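Local structure of nudix hydrolase domain-containing protein (3E57) at residues 16-20 and 106-110; 33-39 and 141-147; 72-78 and 159-165; 97-101 and 191-196. The protein is of unknown function but is probably a Nudix-type hydrolase, perhaps acting on nucleoside diphosphate derivatives. All blocks are in the same frame, centred on the assembly; numbering follows the deposited sequence.

In the fold
The chain enters on strand 17-22, and its first residues meet the loop before helix 115-130 in interaction 1, closing a loop of 85 residues. Strand 36-38 then pairs with strand 131-145 in interaction 2, closing 101. Interaction 3 joins strands 66-77 and 155-163 in parallel, closing 80. Interaction 4 brings the loop before strand 103-104 to the start of the C-terminal helix 194-206, closing 89. No contact nests inside another; every pair crosses along the chain. Interactions 2, 3 and 4 touch one another: Leu141 and Gly142 bond to Leu159, and Tyr72 reaches Leu101 and Ser196. Interaction 1 stands apart, its centre about 21 Å from that of interaction 2.

Interaction 1 (16-20 and 106-110); sequences ERILV and HVREG
Arg17 grips Glu109 side-on with two nitrogens. NE donates to Glu109 OE1 at 3.0 Å, and Arg17 NH2 donates to Glu109 OE2 at 2.9 Å. The guanidinium and carboxylate planes are turned 52° apart, and OE1 is met from above the carboxylate plane. The two side chains run side by side in the same direction. The Arg17 chain bends at chi2 and chi3 to bring its guanidinium edge to the acid. Two backbone bonds lie beside this salt bridge: Glu109 N donates to Arg17 O at 2.8 Å, and Leu19 N donates to Val107 O at 2.8 Å. They frame a single bridge between Ile18 and Arg108. A water extends it, giving a hydrogen bond to Leu19 O and taking one from Val107 N. On the other flank, Glu16 OE2 and Arg108 NE make only a long salt bridge of 3.9 Å. Packing follows. Leu19 CB rests on Val107 CB at 3.7 Å, the two side chains pointing the same way. Ile18 CG2 meets His106 CB at 3.6 Å, while His106 NE2 is hydrogen-bonded to Gln68. The contact lays the loop leading to helix 115-130 against residues 17-19. That helix carries the sequence REVNEE, consistent with the REUXEE core of the Nudix box. Val107 packs on its Ala118 and Phe119. Elsewhere strand 17-22 pairs with strands 53-56 and 66-77.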
loop_
_atom_site.group_PDB
_atom_site.type_symbol
_atom_site.label_atom_id
_atom_site.label_comp_id
_atom_site.label_asym_id
_atom_site.label_seq_id
_atom_site.Cartn_x
_atom_site.Cartn_y
_atom_site.Cartn_z
ATOM N N GLU B 16 8.013 -14.725 -26.787
ATOM C CA GLU B 16 8.441 -14.292 -25.428
ATOM C C GLU B 16 7.622 -14.996 -24.335
ATOM O O GLU B 16 6.512 -14.567 -24.006
ATOM C CB GLU B 16 8.311 -12.768 -25.307
ATOM C CG GLU B 16 8.796 -12.184 -23.974
ATOM C CD GLU B 16 8.591 -10.681 -23.863
ATOM O OE1 GLU B 16 7.996 -10.085 -24.786
ATOM O OE2 GLU B 16 9.020 -10.094 -22.843
ATOM N N ARG B 17 8.170 -16.079 -23.783
ATOM C CA ARG B 17 7.585 -16.730 -22.608
ATOM C C ARG B 17 8.192 -16.106 -21.356
ATOM O O ARG B 17 9.416 -16.000 -21.246
ATOM C CB ARG B 17 7.848 -18.236 -22.612
ATOM C CG ARG B 17 7.149 -18.986 -23.751
ATOM C CD ARG B 17 6.301 -20.142 -23.225
ATOM N NE ARG B 17 7.101 -21.137 -22.513
ATOM C CZ ARG B 17 6.605 -22.037 -21.665
ATOM N NH1 ARG B 17 5.300 -22.099 -21.414
ATOM N NH2 ARG B 17 7.420 -22.893 -21.063
ATOM N N ILE B 18 7.343 -15.722 -20.408
ATOM C CA ILE B 18 7.792 -14.916 -19.263
ATOM C C ILE B 18 7.416 -15.497 -17.900
ATOM O O ILE B 18 6.483 -16.288 -17.793
ATOM C CB ILE B 18 7.320 -13.438 -19.379
ATOM C CG1 ILE B 18 5.814 -13.320 -19.664
ATOM C CG2 ILE B 18 8.097 -12.728 -20.471
ATOM C CD1 ILE B 18 4.921 -13.527 -18.476
ATOM N N LEU B 19 8.162 -15.098 -16.864
ATOM C CA LEU B 19 8.002 -15.650 -15.518
ATOM C C LEU B 19 6.698 -15.188 -14.873
ATOM O O LEU B 19 6.394 -13.984 -14.822
ATOM C CB LEU B 19 9.189 -15.266 -14.618
ATOM C CG LEU B 19 9.228 -15.806 -13.178
ATOM C CD1 LEU B 19 9.318 -17.328 -13.162
ATOM C CD2 LEU B 19 10.389 -15.197 -12.406
ATOM N N VAL B 20 5.947 -16.161 -14.365
ATOM C CA VAL B 20 4.689 -15.910 -13.678
ATOM C C VAL B 20 4.583 -16.781 -12.434
ATOM O O VAL B 20 5.332 -17.737 -12.278
ATOM C CB VAL B 20 3.486 -16.181 -14.609
ATOM C CG1 VAL B 20 3.506 -15.227 -15.786
ATOM C CG2 VAL B 20 3.479 -17.647 -15.108
ATOM N N HIS B 106 9.752 -7.712 -17.842
ATOM C CA HIS B 106 9.422 -9.113 -17.608
ATOM C C HIS B 106 10.681 -9.964 -17.517
ATOM O O HIS B 106 11.728 -9.599 -18.057
ATOM C CB HIS B 106 8.509 -9.624 -18.718
ATOM C CG HIS B 106 7.148 -9.006 -18.696
ATOM N ND1 HIS B 106 6.879 -7.781 -19.271
ATOM C CD2 HIS B 106 5.984 -9.433 -18.152
ATOM C CE1 HIS B 106 5.604 -7.486 -19.092
ATOM N NE2 HIS B 106 5.036 -8.472 -18.419
ATOM N N VAL B 107 10.584 -11.089 -16.817
ATOM C CA VAL B 107 11.658 -12.074 -16.821
ATOM C C VAL B 107 11.328 -13.082 -17.920
ATOM O O VAL B 107 10.221 -13.607 -17.964
ATOM C CB VAL B 107 11.796 -12.767 -15.452
ATOM C CG1 VAL B 107 12.843 -13.880 -15.507
ATOM C CG2 VAL B 107 12.143 -11.732 -14.373
ATOM N N ARG B 108 12.290 -13.325 -18.808
ATOM C CA ARG B 108 12.081 -14.201 -19.963
ATOM C C ARG B 108 12.624 -15.588 -19.680
ATOM O O ARG B 108 13.620 -15.749 -18.976
ATOM C CB ARG B 108 12.781 -13.642 -21.196
ATOM C CG ARG B 108 12.303 -12.266 -21.627
ATOM C CD ARG B 108 13.238 -11.695 -22.677
ATOM N NE ARG B 108 12.919 -10.313 -23.026
ATOM C CZ ARG B 108 13.757 -9.472 -23.634
ATOM N NH1 ARG B 108 14.992 -9.846 -23.964
ATOM N NH2 ARG B 108 13.362 -8.231 -23.904
ATOM N N GLU B 109 11.975 -16.590 -20.259
ATOM C CA GLU B 109 12.387 -17.993 -20.099
ATOM C C GLU B 109 13.858 -18.252 -20.436
ATOM O O GLU B 109 14.500 -19.108 -19.813
ATOM C CB GLU B 109 11.500 -18.893 -20.958
ATOM C CG GLU B 109 11.628 -20.368 -20.623
ATOM C CD GLU B 109 10.570 -21.207 -21.302
ATOM O OE1 GLU B 109 10.031 -20.765 -22.340
ATOM O OE2 GLU B 109 10.283 -22.311 -20.791
ATOM N N GLY B 110 14.378 -17.517 -21.416
ATOM C CA GLY B 110 15.767 -17.639 -21.835
ATOM C C GLY B 110 16.777 -16.929 -20.954
ATOM O O GLY B 110 17.971 -16.975 -21.231
HETATM O O HOH W 1 8.038 -11.807 -15.876
#

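Interaction 2 (33-39 and 141-147); sequences FEGFMRV and LGLINSS
Phe36 and Ile144 form a non-hydrogen-bonded pair in an antiparallel beta pairing, where strand 36-38 joins strand 131-145 of the Nudix domain. Hydrogen-bonded pairs flank it, Gly35 with Asn145 and Met37 with Leu143. A classic beta bulge at Leu141 and Gly142 lies at one end. The tight part is the buried packing of the Phe36 ring on Leu141 and Gly142. Leu141 O lies at the ring edge, 3.4 Å from Phe36 CZ, and Phe36 CE1 is 3.5 Å from Gly142 CA. CG stands anti to the backbone N (chi1 163°), which carries the ring toward this glycine. Towards the sheet face of Leu143 and Asn145, Phe33 CE1 sits 3.6 Å from Asn145 CB. Asn145 ND2 donates to Phe33 O at 3.1 Å, while OD1 takes a bond from Lys67 NZ. Arg38 is the looser, partly exposed side of the same Leu141 carbonyl. Its guanidinium lies with one face over Leu141 O, at angles too poor for hydrogen bonds. Along Phe33, Glu34, Phe36 and Met37 the strand also pairs antiparallel with a strand of the second subunit, so the sheet continues across the dimer. At the far, partly exposed end the Glu34 carboxylate takes two bonds from Ser147. Ser147 OG gives one to OE1 at 2.7 Å, and Ser147 N gives the other to the syn lone pair of OE2 at 2.9 Å.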
loop_
_atom_site.group_PDB
_atom_site.type_symbol
_atom_site.label_atom_id
_atom_site.label_comp_id
_atom_site.label_asym_id
_atom_site.label_seq_id
_atom_site.Cartn_x
_atom_site.Cartn_y
_atom_site.Cartn_z
ATOM N N PHE B 33 -2.319 -8.001 0.631
ATOM C CA PHE B 33 -1.957 -6.610 0.872
ATOM C C PHE B 33 -2.163 -5.784 -0.378
ATOM O O PHE B 33 -2.215 -6.326 -1.470
ATOM C CB PHE B 33 -0.513 -6.497 1.366
ATOM C CG PHE B 33 0.518 -6.941 0.375
ATOM C CD1 PHE B 33 1.272 -6.012 -0.329
ATOM C CD2 PHE B 33 0.762 -8.291 0.164
ATOM C CE1 PHE B 33 2.237 -6.425 -1.220
ATOM C CE2 PHE B 33 1.720 -8.707 -0.720
ATOM C CZ PHE B 33 2.469 -7.775 -1.420
ATOM N N GLU B 34 -2.286 -4.478 -0.186
ATOM C CA GLU B 34 -2.490 -3.520 -1.270
ATOM C C GLU B 34 -1.452 -2.436 -1.089
ATOM O O GLU B 34 -1.525 -1.679 -0.143
ATOM C CB GLU B 34 -3.899 -2.920 -1.173
ATOM C CG GLU B 34 -4.216 -1.808 -2.180
ATOM C CD GLU B 34 -4.417 -2.323 -3.607
ATOM O OE1 GLU B 34 -4.968 -3.438 -3.773
ATOM O OE2 GLU B 34 -4.031 -1.593 -4.557
ATOM N N GLY B 35 -0.480 -2.381 -1.986
ATOM C CA GLY B 35 0.595 -1.401 -1.877
ATOM C C GLY B 35 1.930 -2.102 -1.873
ATOM O O GLY B 35 2.217 -2.869 -2.777
ATOM N N PHE B 36 2.738 -1.844 -0.848
ATOM C CA PHE B 36 4.060 -2.441 -0.734
ATOM C C PHE B 36 4.171 -3.170 0.590
ATOM O O PHE B 36 3.619 -2.721 1.590
ATOM C CB PHE B 36 5.131 -1.357 -0.794
ATOM C CG PHE B 36 6.481 -1.787 -0.296
ATOM C CD1 PHE B 36 7.399 -2.364 -1.155
ATOM C CD2 PHE B 36 6.837 -1.605 1.038
ATOM C CE1 PHE B 36 8.665 -2.757 -0.695
ATOM C CE2 PHE B 36 8.089 -1.986 1.505
ATOM C CZ PHE B 36 9.005 -2.567 0.634
ATOM N N MET B 37 4.899 -4.281 0.581
ATOM C CA MET B 37 5.250 -5.019 1.810
ATOM C C MET B 37 6.695 -5.507 1.757
ATOM O O MET B 37 7.109 -6.102 0.762
ATOM C CB MET B 37 4.336 -6.228 1.978
ATOM C CG MET B 37 4.580 -6.955 3.298
ATOM S SD MET B 37 3.412 -8.270 3.595
ATOM C CE MET B 37 3.785 -9.343 2.236
ATOM N N ARG B 38 7.454 -5.245 2.823
ATOM C CA ARG B 38 8.824 -5.722 2.952
ATOM C C ARG B 38 8.796 -7.227 3.082
ATOM O O ARG B 38 7.973 -7.755 3.821
ATOM C CB ARG B 38 9.499 -5.135 4.187
ATOM C CG ARG B 38 10.877 -5.733 4.506
ATOM C CD ARG B 38 11.877 -4.668 4.880
ATOM N NE ARG B 38 11.913 -3.741 3.749
ATOM C CZ ARG B 38 12.948 -3.027 3.329
ATOM N NH1 ARG B 38 14.141 -3.074 3.927
ATOM N NH2 ARG B 38 12.758 -2.248 2.282
ATOM N N VAL B 39 9.661 -7.901 2.334
ATOM C CA VAL B 39 9.869 -9.342 2.498
ATOM C C VAL B 39 11.355 -9.653 2.388
ATOM O O VAL B 39 12.126 -8.856 1.875
ATOM C CB VAL B 39 9.049 -10.215 1.490
ATOM C CG1 VAL B 39 7.562 -9.799 1.450
ATOM C CG2 VAL B 39 9.669 -10.195 0.126
ATOM N N LEU B 141 14.018 -4.489 -1.645
ATOM C CA LEU B 141 13.192 -3.845 -0.632
ATOM C C LEU B 141 11.940 -4.641 -0.303
ATOM O O LEU B 141 11.566 -4.750 0.851
ATOM C CB LEU B 141 12.815 -2.425 -1.069
ATOM C CG LEU B 141 13.957 -1.457 -1.376
ATOM C CD1 LEU B 141 13.387 -0.064 -1.664
ATOM C CD2 LEU B 141 14.955 -1.400 -0.237
ATOM N N GLY B 142 11.277 -5.192 -1.308
ATOM C CA GLY B 142 10.071 -5.978 -1.068
ATOM C C GLY B 142 9.203 -6.084 -2.299
ATOM O O GLY B 142 9.688 -5.923 -3.424
ATOM N N LEU B 143 7.915 -6.317 -2.068
ATOM C CA LEU B 143 6.946 -6.577 -3.123
ATOM C C LEU B 143 5.892 -5.496 -3.270
ATOM O O LEU B 143 5.398 -4.943 -2.275
ATOM C CB LEU B 143 6.225 -7.890 -2.834
ATOM C CG LEU B 143 7.114 -9.141 -2.795
ATOM C CD1 LEU B 143 6.238 -10.385 -2.699
ATOM C CD2 LEU B 143 7.993 -9.207 -4.005
ATOM N N ILE B 144 5.524 -5.229 -4.515
ATOM C CA ILE B 144 4.438 -4.302 -4.830
ATOM C C ILE B 144 3.277 -5.063 -5.434
ATOM O O ILE B 144 3.426 -5.723 -6.473
ATOM C CB ILE B 144 4.845 -3.235 -5.853
ATOM C CG1 ILE B 144 6.082 -2.464 -5.391
ATOM C CG2 ILE B 144 3.647 -2.316 -6.120
ATOM C CD1 ILE B 144 6.620 -1.474 -6.447
ATOM N N ASN B 145 2.117 -4.946 -4.802
ATOM C CA ASN B 145 0.915 -5.608 -5.265
ATOM C C ASN B 145 -0.211 -4.614 -5.166
ATOM O O ASN B 145 -0.666 -4.292 -4.070
ATOM C CB ASN B 145 0.618 -6.844 -4.405
ATOM C CG ASN B 145 -0.566 -7.645 -4.909
ATOM O OD1 ASN B 145 -0.670 -7.930 -6.098
ATOM N ND2 ASN B 145 -1.461 -8.024 -4.003
ATOM N N SER B 146 -0.627 -4.070 -6.302
ATOM C CA SER B 146 -1.707 -3.089 -6.310
ATOM C C SER B 146 -2.745 -3.503 -7.318
ATOM O O SER B 146 -2.424 -4.131 -8.324
ATOM C CB SER B 146 -1.190 -1.707 -6.668
ATOM O OG SER B 146 -0.582 -1.753 -7.931
ATOM N N SER B 147 -3.990 -3.143 -7.046
ATOM C CA SER B 147 -5.098 -3.651 -7.814
ATOM C C SER B 147 -5.858 -2.528 -8.504
ATOM O O SER B 147 -6.978 -2.743 -8.957
ATOM C CB SER B 147 -6.044 -4.428 -6.900
ATOM O OG SER B 147 -6.615 -3.572 -5.929
#

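Interaction 3 (72-78 and 159-165); sequences YVVIMDG and LFLGRGK
Residues 72-77 and 159-163 are neighbouring parallel strands in the buried centre of the mixed sheet, with Tyr72 opposite Leu159 and Met76 opposite Arg163. Their axes run 26° apart and approach to 4.6 Å. Five backbone hydrogen bonds join them, from Phe160 N to Tyr72 O at one end to Gly164 N and Met76 O at the other. The shortest is Gly162 N to Val74 O, 2.7 Å. On one face, Leu159 CD1 touches the edge of the Tyr72 ring at CD2, 3.9 Å away, and also meets Val74 CG2. Leu161 CD1 reaches Met76 CG at 3.8 Å. Both leucines have CG anti to the backbone N, which swings CD1 across to the neighbouring strand. This sheet is the core of the Nudix alpha/beta/alpha sandwich. Helix 194-206 packs on the face of Leu159 and Leu161. Helix 115-130 packs on the other, against Val73 and Phe160. Gly162 brings no side chain to that second face, and Val73 CG1 comes 4.1 Å from Gly162 N. Beyond the pairing, Asp77 OD2 lies 3.7 Å from Lys165 CE. It is hydrogen-bonded to Phe166 N, and the lysine NZ stays beyond salt-bridge distance.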
loop_
_atom_site.group_PDB
_atom_site.type_symbol
_atom_site.label_atom_id
_atom_site.label_comp_id
_atom_site.label_asym_id
_atom_site.label_seq_id
_atom_site.Cartn_x
_atom_site.Cartn_y
_atom_site.Cartn_z
ATOM N N TYR B 72 11.702 -4.438 -10.594
ATOM C CA TYR B 72 11.392 -3.008 -10.662
ATOM C C TYR B 72 12.452 -2.257 -9.859
ATOM O O TYR B 72 12.492 -2.346 -8.624
ATOM C CB TYR B 72 10.001 -2.757 -10.089
ATOM C CG TYR B 72 9.419 -1.398 -10.417
ATOM C CD1 TYR B 72 9.015 -1.089 -11.717
ATOM C CD2 TYR B 72 9.244 -0.435 -9.440
ATOM C CE1 TYR B 72 8.479 0.144 -12.028
ATOM C CE2 TYR B 72 8.691 0.812 -9.757
ATOM C CZ TYR B 72 8.314 1.086 -11.056
ATOM O OH TYR B 72 7.763 2.330 -11.363
ATOM N N VAL B 73 13.326 -1.544 -10.556
ATOM C CA VAL B 73 14.520 -1.000 -9.947
ATOM C C VAL B 73 14.491 0.517 -9.946
ATOM O O VAL B 73 14.345 1.147 -10.994
ATOM C CB VAL B 73 15.787 -1.481 -10.686
ATOM C CG1 VAL B 73 17.038 -0.993 -9.956
ATOM C CG2 VAL B 73 15.784 -3.009 -10.812
ATOM N N VAL B 74 14.631 1.085 -8.755
ATOM C CA VAL B 74 14.805 2.504 -8.578
ATOM C C VAL B 74 16.308 2.744 -8.481
ATOM O O VAL B 74 17.004 2.053 -7.725
ATOM C CB VAL B 74 14.124 2.974 -7.286
ATOM C CG1 VAL B 74 14.444 4.450 -7.024
ATOM C CG2 VAL B 74 12.611 2.738 -7.370
ATOM N N ILE B 75 16.803 3.701 -9.254
ATOM C CA ILE B 75 18.234 3.956 -9.349
ATOM C C ILE B 75 18.568 5.227 -8.594
ATOM O O ILE B 75 17.911 6.244 -8.792
ATOM C CB ILE B 75 18.665 4.078 -10.833
ATOM C CG1 ILE B 75 18.584 2.708 -11.501
ATOM C CG2 ILE B 75 20.087 4.644 -10.957
ATOM C CD1 ILE B 75 18.715 2.761 -12.985
ATOM N N MET B 76 19.571 5.154 -7.712
ATOM C CA MET B 76 20.123 6.338 -7.062
ATOM C C MET B 76 21.600 6.522 -7.390
ATOM O O MET B 76 22.378 5.574 -7.274
ATOM C CB MET B 76 19.970 6.249 -5.549
ATOM C CG MET B 76 18.580 6.615 -5.056
ATOM S SD MET B 76 18.547 6.812 -3.273
ATOM C CE MET B 76 19.112 8.507 -3.073
ATOM N N ASP B 77 21.958 7.740 -7.798
ATOM C CA ASP B 77 23.343 8.148 -8.059
ATOM C C ASP B 77 23.677 9.156 -6.971
ATOM O O ASP B 77 23.168 10.276 -6.976
ATOM C CB ASP B 77 23.461 8.782 -9.454
ATOM C CG ASP B 77 24.913 9.060 -9.880
ATOM O OD1 ASP B 77 25.790 9.242 -9.015
ATOM O OD2 ASP B 77 25.168 9.123 -11.100
ATOM N N GLY B 78 24.494 8.732 -6.011
ATOM C CA GLY B 78 24.785 9.546 -4.843
ATOM C C GLY B 78 23.513 9.743 -4.047
ATOM O O GLY B 78 22.831 8.773 -3.693
ATOM N N LEU B 159 10.575 -4.905 -5.847
ATOM C CA LEU B 159 11.187 -3.588 -5.753
ATOM C C LEU B 159 12.610 -3.630 -5.208
ATOM O O LEU B 159 12.854 -4.156 -4.114
ATOM C CB LEU B 159 10.348 -2.705 -4.848
ATOM C CG LEU B 159 10.842 -1.279 -4.587
ATOM C CD1 LEU B 159 10.979 -0.479 -5.897
ATOM C CD2 LEU B 159 9.866 -0.599 -3.608
ATOM N N PHE B 160 13.528 -3.050 -5.978
ATOM C CA PHE B 160 14.919 -2.893 -5.589
ATOM C C PHE B 160 15.327 -1.450 -5.630
ATOM O O PHE B 160 14.806 -0.672 -6.430
ATOM C CB PHE B 160 15.846 -3.620 -6.567
ATOM C CG PHE B 160 15.640 -5.086 -6.625
ATOM C CD1 PHE B 160 16.463 -5.944 -5.907
ATOM C CD2 PHE B 160 14.628 -5.619 -7.400
ATOM C CE1 PHE B 160 16.261 -7.299 -5.952
ATOM C CE2 PHE B 160 14.424 -6.975 -7.447
ATOM C CZ PHE B 160 15.247 -7.815 -6.728
ATOM N N LEU B 161 16.300 -1.119 -4.786
ATOM C CA LEU B 161 17.031 0.131 -4.848
ATOM C C LEU B 161 18.430 -0.195 -5.379
ATOM O O LEU B 161 19.174 -0.967 -4.759
ATOM C CB LEU B 161 17.137 0.731 -3.458
ATOM C CG LEU B 161 17.968 1.993 -3.299
ATOM C CD1 LEU B 161 17.477 3.096 -4.228
ATOM C CD2 LEU B 161 17.933 2.434 -1.846
ATOM N N GLY B 162 18.776 0.364 -6.528
ATOM C CA GLY B 162 20.111 0.157 -7.099
ATOM C C GLY B 162 20.900 1.434 -6.937
ATOM O O GLY B 162 20.513 2.464 -7.480
ATOM N N ARG B 163 21.993 1.389 -6.184
ATOM C CA ARG B 163 22.833 2.570 -6.023
ATOM C C ARG B 163 24.060 2.437 -6.927
ATOM O O ARG B 163 24.676 1.372 -6.985
ATOM C CB ARG B 163 23.271 2.755 -4.573
ATOM C CG ARG B 163 22.163 3.101 -3.573
ATOM C CD ARG B 163 22.817 3.481 -2.238
ATOM N NE ARG B 163 21.887 3.819 -1.155
ATOM C CZ ARG B 163 21.349 2.943 -0.308
ATOM N NH1 ARG B 163 21.595 1.637 -0.409
ATOM N NH2 ARG B 163 20.535 3.376 0.647
ATOM N N GLY B 164 24.411 3.509 -7.627
ATOM C CA GLY B 164 25.563 3.459 -8.521
ATOM C C GLY B 164 25.875 4.753 -9.236
ATOM O O GLY B 164 25.610 5.842 -8.726
ATOM N N LYS B 165 26.466 4.625 -10.416
ATOM C CA LYS B 165 26.706 5.759 -11.279
ATOM C C LYS B 165 25.729 5.618 -12.424
ATOM O O LYS B 165 25.642 4.551 -13.028
ATOM C CB LYS B 165 28.156 5.762 -11.808
ATOM C CG LYS B 165 28.591 7.106 -12.410
ATOM C CD LYS B 165 29.246 8.042 -11.367
ATOM C CE LYS B 165 28.824 9.511 -11.557
ATOM N NZ LYS B 165 29.131 10.075 -12.905
#

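Interaction 4 (97-101 and 191-196); sequences NLYSL and VMEGWS
Residues 97-101, an irregular loop, run past the turn that leads into helix 194-206, with the CA atoms of Leu101 and Ser196 4.7 Å apart. One direct hydrogen bond joins the two: Leu101 N donates to Ser196 OG at 2.9 Å and is nearly straight (170°). Ser196 OG sits anti to its carbonyl carbon, which aims it at this amide. The hydroxyl also bonds to Tyr72 OH, so it links the loop to strand 66-77. A water makes a second connection. It donates to Tyr99 O and accepts from Glu193 N, each at 2.8 Å. Met192 lies alongside the Tyr99 carbonyl, its CG 3.1 Å from Tyr99 O. Further along, Met192 SD is 4.1 Å from Leu101 CB. Val191 CG2 meets the edge of the Tyr99 ring at CD2, 3.8 Å away and in the ring plane. These two side chains run the same way. Leu98 lies at the exposed margin. It crosses Glu193 at about a right angle, with Leu98 CD1 3.7 Å from Glu193 OE1. Around the contact, Tyr99 turns edge-to-face with Phe188 and packs on strand 80-85. Ser100 OG is bonded to Thr84 of the same strand. Leu101 packs against strands 66-77 and 80-85 and helix 194-206, touching Val74, Ile83 and Ala200.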
loop_
_atom_site.group_PDB
_atom_site.type_symbol
_atom_site.label_atom_id
_atom_site.label_comp_id
_atom_site.label_asym_id
_atom_site.label_seq_id
_atom_site.Cartn_x
_atom_site.Cartn_y
_atom_site.Cartn_z
ATOM N N ASN B 97 2.253 12.435 -20.301
ATOM C CA ASN B 97 3.436 11.732 -19.847
ATOM C C ASN B 97 3.728 12.096 -18.406
ATOM O O ASN B 97 4.072 13.237 -18.097
ATOM C CB ASN B 97 4.615 12.044 -20.755
ATOM C CG ASN B 97 4.398 11.533 -22.179
ATOM O OD1 ASN B 97 4.483 12.297 -23.145
ATOM N ND2 ASN B 97 4.095 10.243 -22.306
ATOM N N LEU B 98 3.523 11.121 -17.529
ATOM C CA LEU B 98 3.810 11.266 -16.117
ATOM C C LEU B 98 5.295 11.065 -15.907
ATOM O O LEU B 98 5.959 10.392 -16.699
ATOM C CB LEU B 98 3.072 10.213 -15.299
ATOM C CG LEU B 98 1.544 10.231 -15.206
ATOM C CD1 LEU B 98 1.040 8.795 -15.185
ATOM C CD2 LEU B 98 1.071 10.960 -13.984
ATOM N N TYR B 99 5.812 11.645 -14.837
ATOM C CA TYR B 99 7.127 11.261 -14.351
ATOM C C TYR B 99 7.020 9.838 -13.784
ATOM O O TYR B 99 6.006 9.463 -13.184
ATOM C CB TYR B 99 7.597 12.202 -13.263
ATOM C CG TYR B 99 7.815 13.647 -13.689
ATOM C CD1 TYR B 99 8.837 13.996 -14.558
ATOM C CD2 TYR B 99 7.030 14.656 -13.169
ATOM C CE1 TYR B 99 9.052 15.342 -14.919
ATOM C CE2 TYR B 99 7.224 15.980 -13.513
ATOM C CZ TYR B 99 8.240 16.324 -14.388
ATOM O OH TYR B 99 8.410 17.666 -14.718
ATOM N N SER B 100 8.054 9.040 -13.989
ATOM C CA SER B 100 8.063 7.688 -13.443
ATOM C C SER B 100 9.335 7.430 -12.638
ATOM O O SER B 100 10.374 8.063 -12.857
ATOM C CB SER B 100 7.892 6.674 -14.566
ATOM O OG SER B 100 9.016 6.693 -15.405
ATOM N N LEU B 101 9.216 6.504 -11.695
ATOM C CA LEU B 101 10.260 6.162 -10.750
ATOM C C LEU B 101 10.292 4.644 -10.734
ATOM O O LEU B 101 9.348 3.992 -10.243
ATOM C CB LEU B 101 9.921 6.655 -9.346
ATOM C CG LEU B 101 10.932 6.303 -8.261
ATOM C CD1 LEU B 101 12.210 7.136 -8.461
ATOM C CD2 LEU B 101 10.387 6.479 -6.856
ATOM N N VAL B 191 2.722 13.946 -8.083
ATOM C CA VAL B 191 2.183 13.934 -9.454
ATOM C C VAL B 191 2.370 12.595 -10.168
ATOM O O VAL B 191 2.034 12.440 -11.338
ATOM C CB VAL B 191 2.805 15.055 -10.304
ATOM C CG1 VAL B 191 2.491 16.410 -9.669
ATOM C CG2 VAL B 191 4.312 14.873 -10.455
ATOM N N MET B 192 2.922 11.625 -9.471
ATOM C CA MET B 192 3.150 10.325 -10.071
ATOM C C MET B 192 1.970 9.431 -9.724
ATOM O O MET B 192 1.109 9.809 -8.919
ATOM C CB MET B 192 4.482 9.746 -9.593
ATOM C CG MET B 192 5.702 10.471 -10.218
ATOM S SD MET B 192 7.328 9.718 -9.921
ATOM C CE MET B 192 7.080 9.437 -8.237
ATOM N N GLU B 193 1.913 8.265 -10.357
ATOM C CA GLU B 193 0.815 7.322 -10.171
ATOM C C GLU B 193 1.352 5.897 -10.091
ATOM O O GLU B 193 2.527 5.657 -10.312
ATOM C CB GLU B 193 -0.198 7.441 -11.327
ATOM C CG GLU B 193 -0.912 8.782 -11.414
ATOM C CD GLU B 193 -1.864 8.882 -12.601
ATOM O OE1 GLU B 193 -2.016 7.881 -13.345
ATOM O OE2 GLU B 193 -2.452 9.977 -12.801
ATOM N N GLY B 194 0.482 4.956 -9.743
ATOM C CA GLY B 194 0.825 3.537 -9.816
ATOM C C GLY B 194 2.013 3.146 -8.959
ATOM O O GLY B 194 2.136 3.589 -7.808
ATOM N N TRP B 195 2.853 2.274 -9.515
ATOM C CA TRP B 195 4.027 1.754 -8.820
ATOM C C TRP B 195 5.036 2.857 -8.557
ATOM O O TRP B 195 5.746 2.802 -7.564
ATOM C CB TRP B 195 4.687 0.642 -9.630
ATOM C CG TRP B 195 3.946 -0.654 -9.653
ATOM C CD1 TRP B 195 2.670 -0.885 -9.253
ATOM C CD2 TRP B 195 4.458 -1.909 -10.113
ATOM N NE1 TRP B 195 2.349 -2.217 -9.433
ATOM C CE2 TRP B 195 3.432 -2.861 -9.963
ATOM C CE3 TRP B 195 5.679 -2.311 -10.657
ATOM C CZ2 TRP B 195 3.598 -4.203 -10.313
ATOM C CZ3 TRP B 195 5.843 -3.653 -11.019
ATOM C CH2 TRP B 195 4.801 -4.576 -10.843
ATOM N N SER B 196 5.095 3.867 -9.425
ATOM C CA SER B 196 5.996 5.005 -9.198
ATOM C C SER B 196 5.659 5.727 -7.893
ATOM O O SER B 196 6.535 6.033 -7.085
ATOM C CB SER B 196 5.960 5.968 -10.391
ATOM O OG SER B 196 6.593 5.369 -11.523
HETATM O O HOH W 2 3.902 7.900 -12.314
#